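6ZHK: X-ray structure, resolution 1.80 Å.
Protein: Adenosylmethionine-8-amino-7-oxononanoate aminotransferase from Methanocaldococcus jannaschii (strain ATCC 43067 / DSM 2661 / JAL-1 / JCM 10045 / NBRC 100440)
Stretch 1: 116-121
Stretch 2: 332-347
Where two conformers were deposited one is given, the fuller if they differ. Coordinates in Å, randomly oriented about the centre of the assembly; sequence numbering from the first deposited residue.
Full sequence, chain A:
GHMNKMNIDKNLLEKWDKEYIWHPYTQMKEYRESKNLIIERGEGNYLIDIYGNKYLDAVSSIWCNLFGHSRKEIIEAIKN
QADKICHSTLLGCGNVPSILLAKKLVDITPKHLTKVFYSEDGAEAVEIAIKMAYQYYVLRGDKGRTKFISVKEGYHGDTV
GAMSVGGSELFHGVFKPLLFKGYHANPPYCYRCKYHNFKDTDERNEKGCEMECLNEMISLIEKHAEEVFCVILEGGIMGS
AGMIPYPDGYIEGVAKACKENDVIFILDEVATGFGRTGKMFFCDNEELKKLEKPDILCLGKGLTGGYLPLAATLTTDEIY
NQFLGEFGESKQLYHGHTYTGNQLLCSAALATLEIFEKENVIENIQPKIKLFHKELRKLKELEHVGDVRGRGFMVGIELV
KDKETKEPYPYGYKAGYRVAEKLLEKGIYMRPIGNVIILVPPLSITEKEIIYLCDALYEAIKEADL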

# COMPACT_ATOMS: atom_id res chain seq x y z
N VAL A 116 2.21 -8.19 -15.60
CA VAL A 116 2.69 -7.61 -14.35
C VAL A 116 1.74 -6.46 -13.98
O VAL A 116 1.55 -5.58 -14.82
CB VAL A 116 4.14 -7.03 -14.51
CG1 VAL A 116 4.51 -6.17 -13.30
CG2 VAL A 116 5.13 -8.16 -14.66
N PHE A 117 1.15 -6.52 -12.78
CA PHE A 117 0.35 -5.42 -12.27
C PHE A 117 1.06 -4.94 -11.01
O PHE A 117 1.17 -5.70 -10.04
CB PHE A 117 -1.06 -5.94 -11.91
CG PHE A 117 -2.04 -4.82 -11.68
CD1 PHE A 117 -1.97 -4.03 -10.54
CD2 PHE A 117 -2.99 -4.55 -12.65
CE1 PHE A 117 -2.82 -2.93 -10.39
CE2 PHE A 117 -3.87 -3.48 -12.49
CZ PHE A 117 -3.74 -2.65 -11.39
N TYR A 118 1.46 -3.66 -10.96
CA TYR A 118 2.28 -3.18 -9.86
C TYR A 118 1.44 -2.60 -8.74
O TYR A 118 0.35 -2.11 -8.96
CB TYR A 118 3.12 -1.99 -10.33
CG TYR A 118 4.26 -2.38 -11.28
CD1 TYR A 118 5.35 -3.11 -10.80
CD2 TYR A 118 4.27 -1.97 -12.62
CE1 TYR A 118 6.41 -3.43 -11.65
CE2 TYR A 118 5.33 -2.26 -13.46
CZ TYR A 118 6.38 -3.02 -12.98
OH TYR A 118 7.46 -3.33 -13.76
N SER A 119 2.00 -2.62 -7.52
CA SER A 119 1.43 -1.97 -6.35
C SER A 119 2.60 -1.66 -5.41
O SER A 119 3.77 -1.82 -5.80
CB SER A 119 0.37 -2.82 -5.67
OG SER A 119 0.87 -4.07 -5.24
N GLU A 120 2.31 -1.24 -4.17
CA GLU A 120 3.36 -0.81 -3.27
C GLU A 120 3.71 -1.86 -2.23
O GLU A 120 4.87 -1.99 -1.93
CB GLU A 120 2.99 0.49 -2.55
CG GLU A 120 3.13 1.69 -3.47
CD GLU A 120 2.09 1.78 -4.57
OE1 GLU A 120 0.86 1.72 -4.24
OE2 GLU A 120 2.52 1.83 -5.76
N ASP A 121 2.74 -2.65 -1.73
CA ASP A 121 2.98 -3.52 -0.58
C ASP A 121 2.44 -4.90 -0.93
O ASP A 121 1.49 -5.00 -1.71
CB ASP A 121 2.21 -3.04 0.67
CG ASP A 121 2.73 -1.68 1.12
OD1 ASP A 121 3.94 -1.43 0.95
OD2 ASP A 121 1.92 -0.86 1.64
N GLN A 332 -12.76 -3.73 -17.62
CA GLN A 332 -11.39 -3.48 -17.15
C GLN A 332 -11.35 -3.61 -15.64
O GLN A 332 -12.38 -3.49 -14.97
CB GLN A 332 -10.86 -2.11 -17.61
CG GLN A 332 -11.57 -0.86 -17.02
CD GLN A 332 -12.64 -0.37 -17.98
OE1 GLN A 332 -13.52 -1.13 -18.40
NE2 GLN A 332 -12.58 0.91 -18.33
N LEU A 333 -10.13 -3.88 -15.12
CA LEU A 333 -9.96 -4.02 -13.68
C LEU A 333 -9.83 -2.60 -13.13
O LEU A 333 -8.85 -1.87 -13.40
CB LEU A 333 -8.67 -4.78 -13.46
CG LEU A 333 -8.35 -4.97 -11.96
CD1 LEU A 333 -9.41 -5.79 -11.30
CD2 LEU A 333 -7.01 -5.71 -11.78
N TYR A 334 -10.88 -2.15 -12.44
CA TYR A 334 -10.87 -0.78 -11.96
C TYR A 334 -10.08 -0.74 -10.64
O TYR A 334 -10.64 -0.52 -9.56
CB TYR A 334 -12.31 -0.31 -11.74
CG TYR A 334 -13.11 -0.01 -12.99
CD1 TYR A 334 -12.85 1.10 -13.80
CD2 TYR A 334 -14.17 -0.83 -13.35
CE1 TYR A 334 -13.57 1.35 -14.97
CE2 TYR A 334 -14.88 -0.60 -14.53
CZ TYR A 334 -14.61 0.50 -15.32
OH TYR A 334 -15.38 0.76 -16.43
N HIS A 335 -8.75 -0.85 -10.73
CA HIS A 335 -7.91 -0.90 -9.54
C HIS A 335 -6.63 -0.18 -9.94
O HIS A 335 -6.18 -0.24 -11.08
CB HIS A 335 -7.54 -2.36 -9.21
CG HIS A 335 -6.93 -2.48 -7.86
ND1 HIS A 335 -7.65 -2.92 -6.79
CD2 HIS A 335 -5.70 -2.15 -7.39
CE1 HIS A 335 -6.88 -2.91 -5.71
NE2 HIS A 335 -5.70 -2.45 -6.07
N GLY A 336 -6.03 0.51 -8.98
CA GLY A 336 -4.70 1.06 -9.22
C GLY A 336 -4.53 2.32 -8.41
O GLY A 336 -5.19 3.29 -8.73
N HIS A 337 -3.64 2.31 -7.41
CA HIS A 337 -3.54 3.57 -6.70
C HIS A 337 -2.51 4.47 -7.36
O HIS A 337 -1.81 4.01 -8.27
CB HIS A 337 -3.35 3.37 -5.19
CG HIS A 337 -4.02 4.38 -4.29
ND1 HIS A 337 -4.68 5.49 -4.77
CD2 HIS A 337 -4.11 4.45 -2.95
CE1 HIS A 337 -5.16 6.20 -3.77
NE2 HIS A 337 -4.80 5.58 -2.65
N THR A 338 -2.48 5.72 -6.85
CA THR A 338 -1.69 6.82 -7.35
C THR A 338 -0.31 6.35 -7.81
O THR A 338 0.13 6.71 -8.89
CB THR A 338 -1.50 7.85 -6.23
OG1 THR A 338 -2.84 8.10 -5.78
CG2 THR A 338 -0.86 9.12 -6.72
N TYR A 339 0.41 5.64 -6.94
CA TYR A 339 1.86 5.56 -7.15
C TYR A 339 2.17 4.25 -7.88
O TYR A 339 3.36 3.88 -7.97
CB TYR A 339 2.59 5.70 -5.80
CG TYR A 339 2.67 7.15 -5.34
CD1 TYR A 339 3.55 8.04 -5.98
CD2 TYR A 339 1.84 7.64 -4.33
CE1 TYR A 339 3.57 9.40 -5.64
CE2 TYR A 339 1.92 8.96 -3.93
CZ TYR A 339 2.80 9.82 -4.58
OH TYR A 339 2.89 11.12 -4.18
N THR A 340 1.16 3.66 -8.52
CA THR A 340 1.42 2.38 -9.25
C THR A 340 2.58 2.60 -10.26
O THR A 340 2.55 3.52 -11.09
CB THR A 340 0.16 2.01 -10.08
OG1 THR A 340 -0.90 1.76 -9.13
CG2 THR A 340 0.34 0.74 -10.90
N GLY A 341 3.55 1.70 -10.28
CA GLY A 341 4.70 1.80 -11.18
C GLY A 341 5.64 3.00 -10.96
O GLY A 341 6.37 3.42 -11.88
N ASN A 342 5.70 3.58 -9.75
CA ASN A 342 6.52 4.77 -9.49
C ASN A 342 7.99 4.55 -9.93
O ASN A 342 8.57 3.49 -9.68
CB ASN A 342 6.46 5.05 -7.97
CG ASN A 342 7.51 6.01 -7.51
OD1 ASN A 342 8.65 5.66 -7.30
ND2 ASN A 342 7.08 7.22 -7.20
N GLN A 343 8.62 5.52 -10.59
CA GLN A 343 9.96 5.35 -11.17
C GLN A 343 11.05 5.07 -10.12
O GLN A 343 11.90 4.22 -10.37
CB GLN A 343 10.41 6.54 -12.04
CG GLN A 343 9.64 6.62 -13.36
CD GLN A 343 8.38 7.47 -13.29
OE1 GLN A 343 7.53 7.36 -12.39
NE2 GLN A 343 8.16 8.18 -14.36
N LEU A 344 11.04 5.78 -8.99
CA LEU A 344 12.02 5.46 -7.94
C LEU A 344 11.89 4.01 -7.46
O LEU A 344 12.90 3.29 -7.33
CB LEU A 344 11.89 6.44 -6.79
CG LEU A 344 12.12 7.90 -7.17
CD1 LEU A 344 12.07 8.76 -5.91
CD2 LEU A 344 13.48 8.13 -7.99
N LEU A 345 10.63 3.52 -7.23
CA LEU A 345 10.45 2.15 -6.76
C LEU A 345 11.04 1.23 -7.81
O LEU A 345 11.72 0.27 -7.46
CB LEU A 345 8.96 1.77 -6.55
CG LEU A 345 8.14 2.80 -5.76
CD1 LEU A 345 6.73 2.29 -5.47
CD2 LEU A 345 8.79 3.11 -4.42
N CYS A 346 10.76 1.51 -9.09
CA CYS A 346 11.12 0.53 -10.10
C CYS A 346 12.63 0.58 -10.35
O CYS A 346 13.28 -0.45 -10.67
CB CYS A 346 10.41 0.87 -11.41
SG CYS A 346 8.64 0.50 -11.38
N SER A 347 13.21 1.75 -10.17
CA SER A 347 14.67 1.87 -10.34
C SER A 347 15.40 0.99 -9.31
O SER A 347 16.38 0.33 -9.70
CB SER A 347 15.10 3.31 -10.26
OG SER A 347 15.03 3.76 -8.91
O HOH W 1 -1.82 -0.57 -7.87
O HOH W 2 3.71 0.37 -7.61
O HOH W 3 -0.52 4.87 -4.27

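Residues 116-119 form the end of a β-strand that begins earlier in the chain; the backbone then leaves the extended conformation at Glu-120, and Asp-121 occupies the N-cap position of the following helix. The second stretch runs as an irregular loop through two overlapping turns, a type I turn from His-337 to Thr-340 and a type II turn from Tyr-339 to Asn-342, before entering a helix at Gln-343. The turns are closed by backbone hydrogen bonds from Thr-340 N to His-337 O and from Asn-342 N to Tyr-339 O, both 3.0 Å. Gly-341 has a positive phi (64°), which favours glycine, and at Gly-336 the backbone angles would jam a CB against the preceding carbonyl oxygen. Asn-342 caps the helix, its OD1 accepting from Leu-345 N at 2.9 Å.

No direct hydrogen bond joins the stretches, which together bury 456 Å²; packing and three bridging waters connect them. Phe-117, with chi1 in the t well, carries its ring to the loop although its CA-to-CB bond points sideways. Its CE2 lies 3.9 Å from Leu-333 CD2, an apolar contact, while the ring edge meets the backbone, with CZ 3.4 Å from His-335 O. The flat ring thus fits beside the peptide chain while still reaching the leucine.

Tyr-118 points toward the loop, its CB 3.7 Å from Gly-341 N. One face of its ring receives Cys-346 SG, 4.7 Å from the ring centroid and 18° off the normal, a sulfur-aromatic contact suited to a polarizable sulfur atom. The tyrosine hydroxyl is satisfied elsewhere in the structure. Thr-340 serves both apolar and polar needs: its CG2 packs 3.9 Å from Tyr-118 CB and also lies 3.4 Å from Tyr-118 O, whereas its OG1 donates to His-337 O at 2.6 Å, bracing the first turn. Water 1 donates to both Tyr-118 O (2.9 Å) and Thr-340 OG1 (2.8 Å), linking strand and loop.

Glu-120 is buried against the turns, its side chain folded by chi1 of -76° and chi2 of 71° so that the carboxylate approaches Tyr-339 and Thr-340. Glu-120 OE2 and Tyr-339 O, 3.1 Å apart, are both acceptors and form no hydrogen bond. Water 2 instead donates to Glu-120 OE2 at 2.6 Å and accepts from Gly-341 N at 3.0 Å, while water 3 accepts from Tyr-339 N at 2.9 Å and makes a weak bond to Glu-120 OE1 at 3.4 Å. The aliphatic part of the glutamate also contributes, with CG 4.2 Å from Leu-345 CD1.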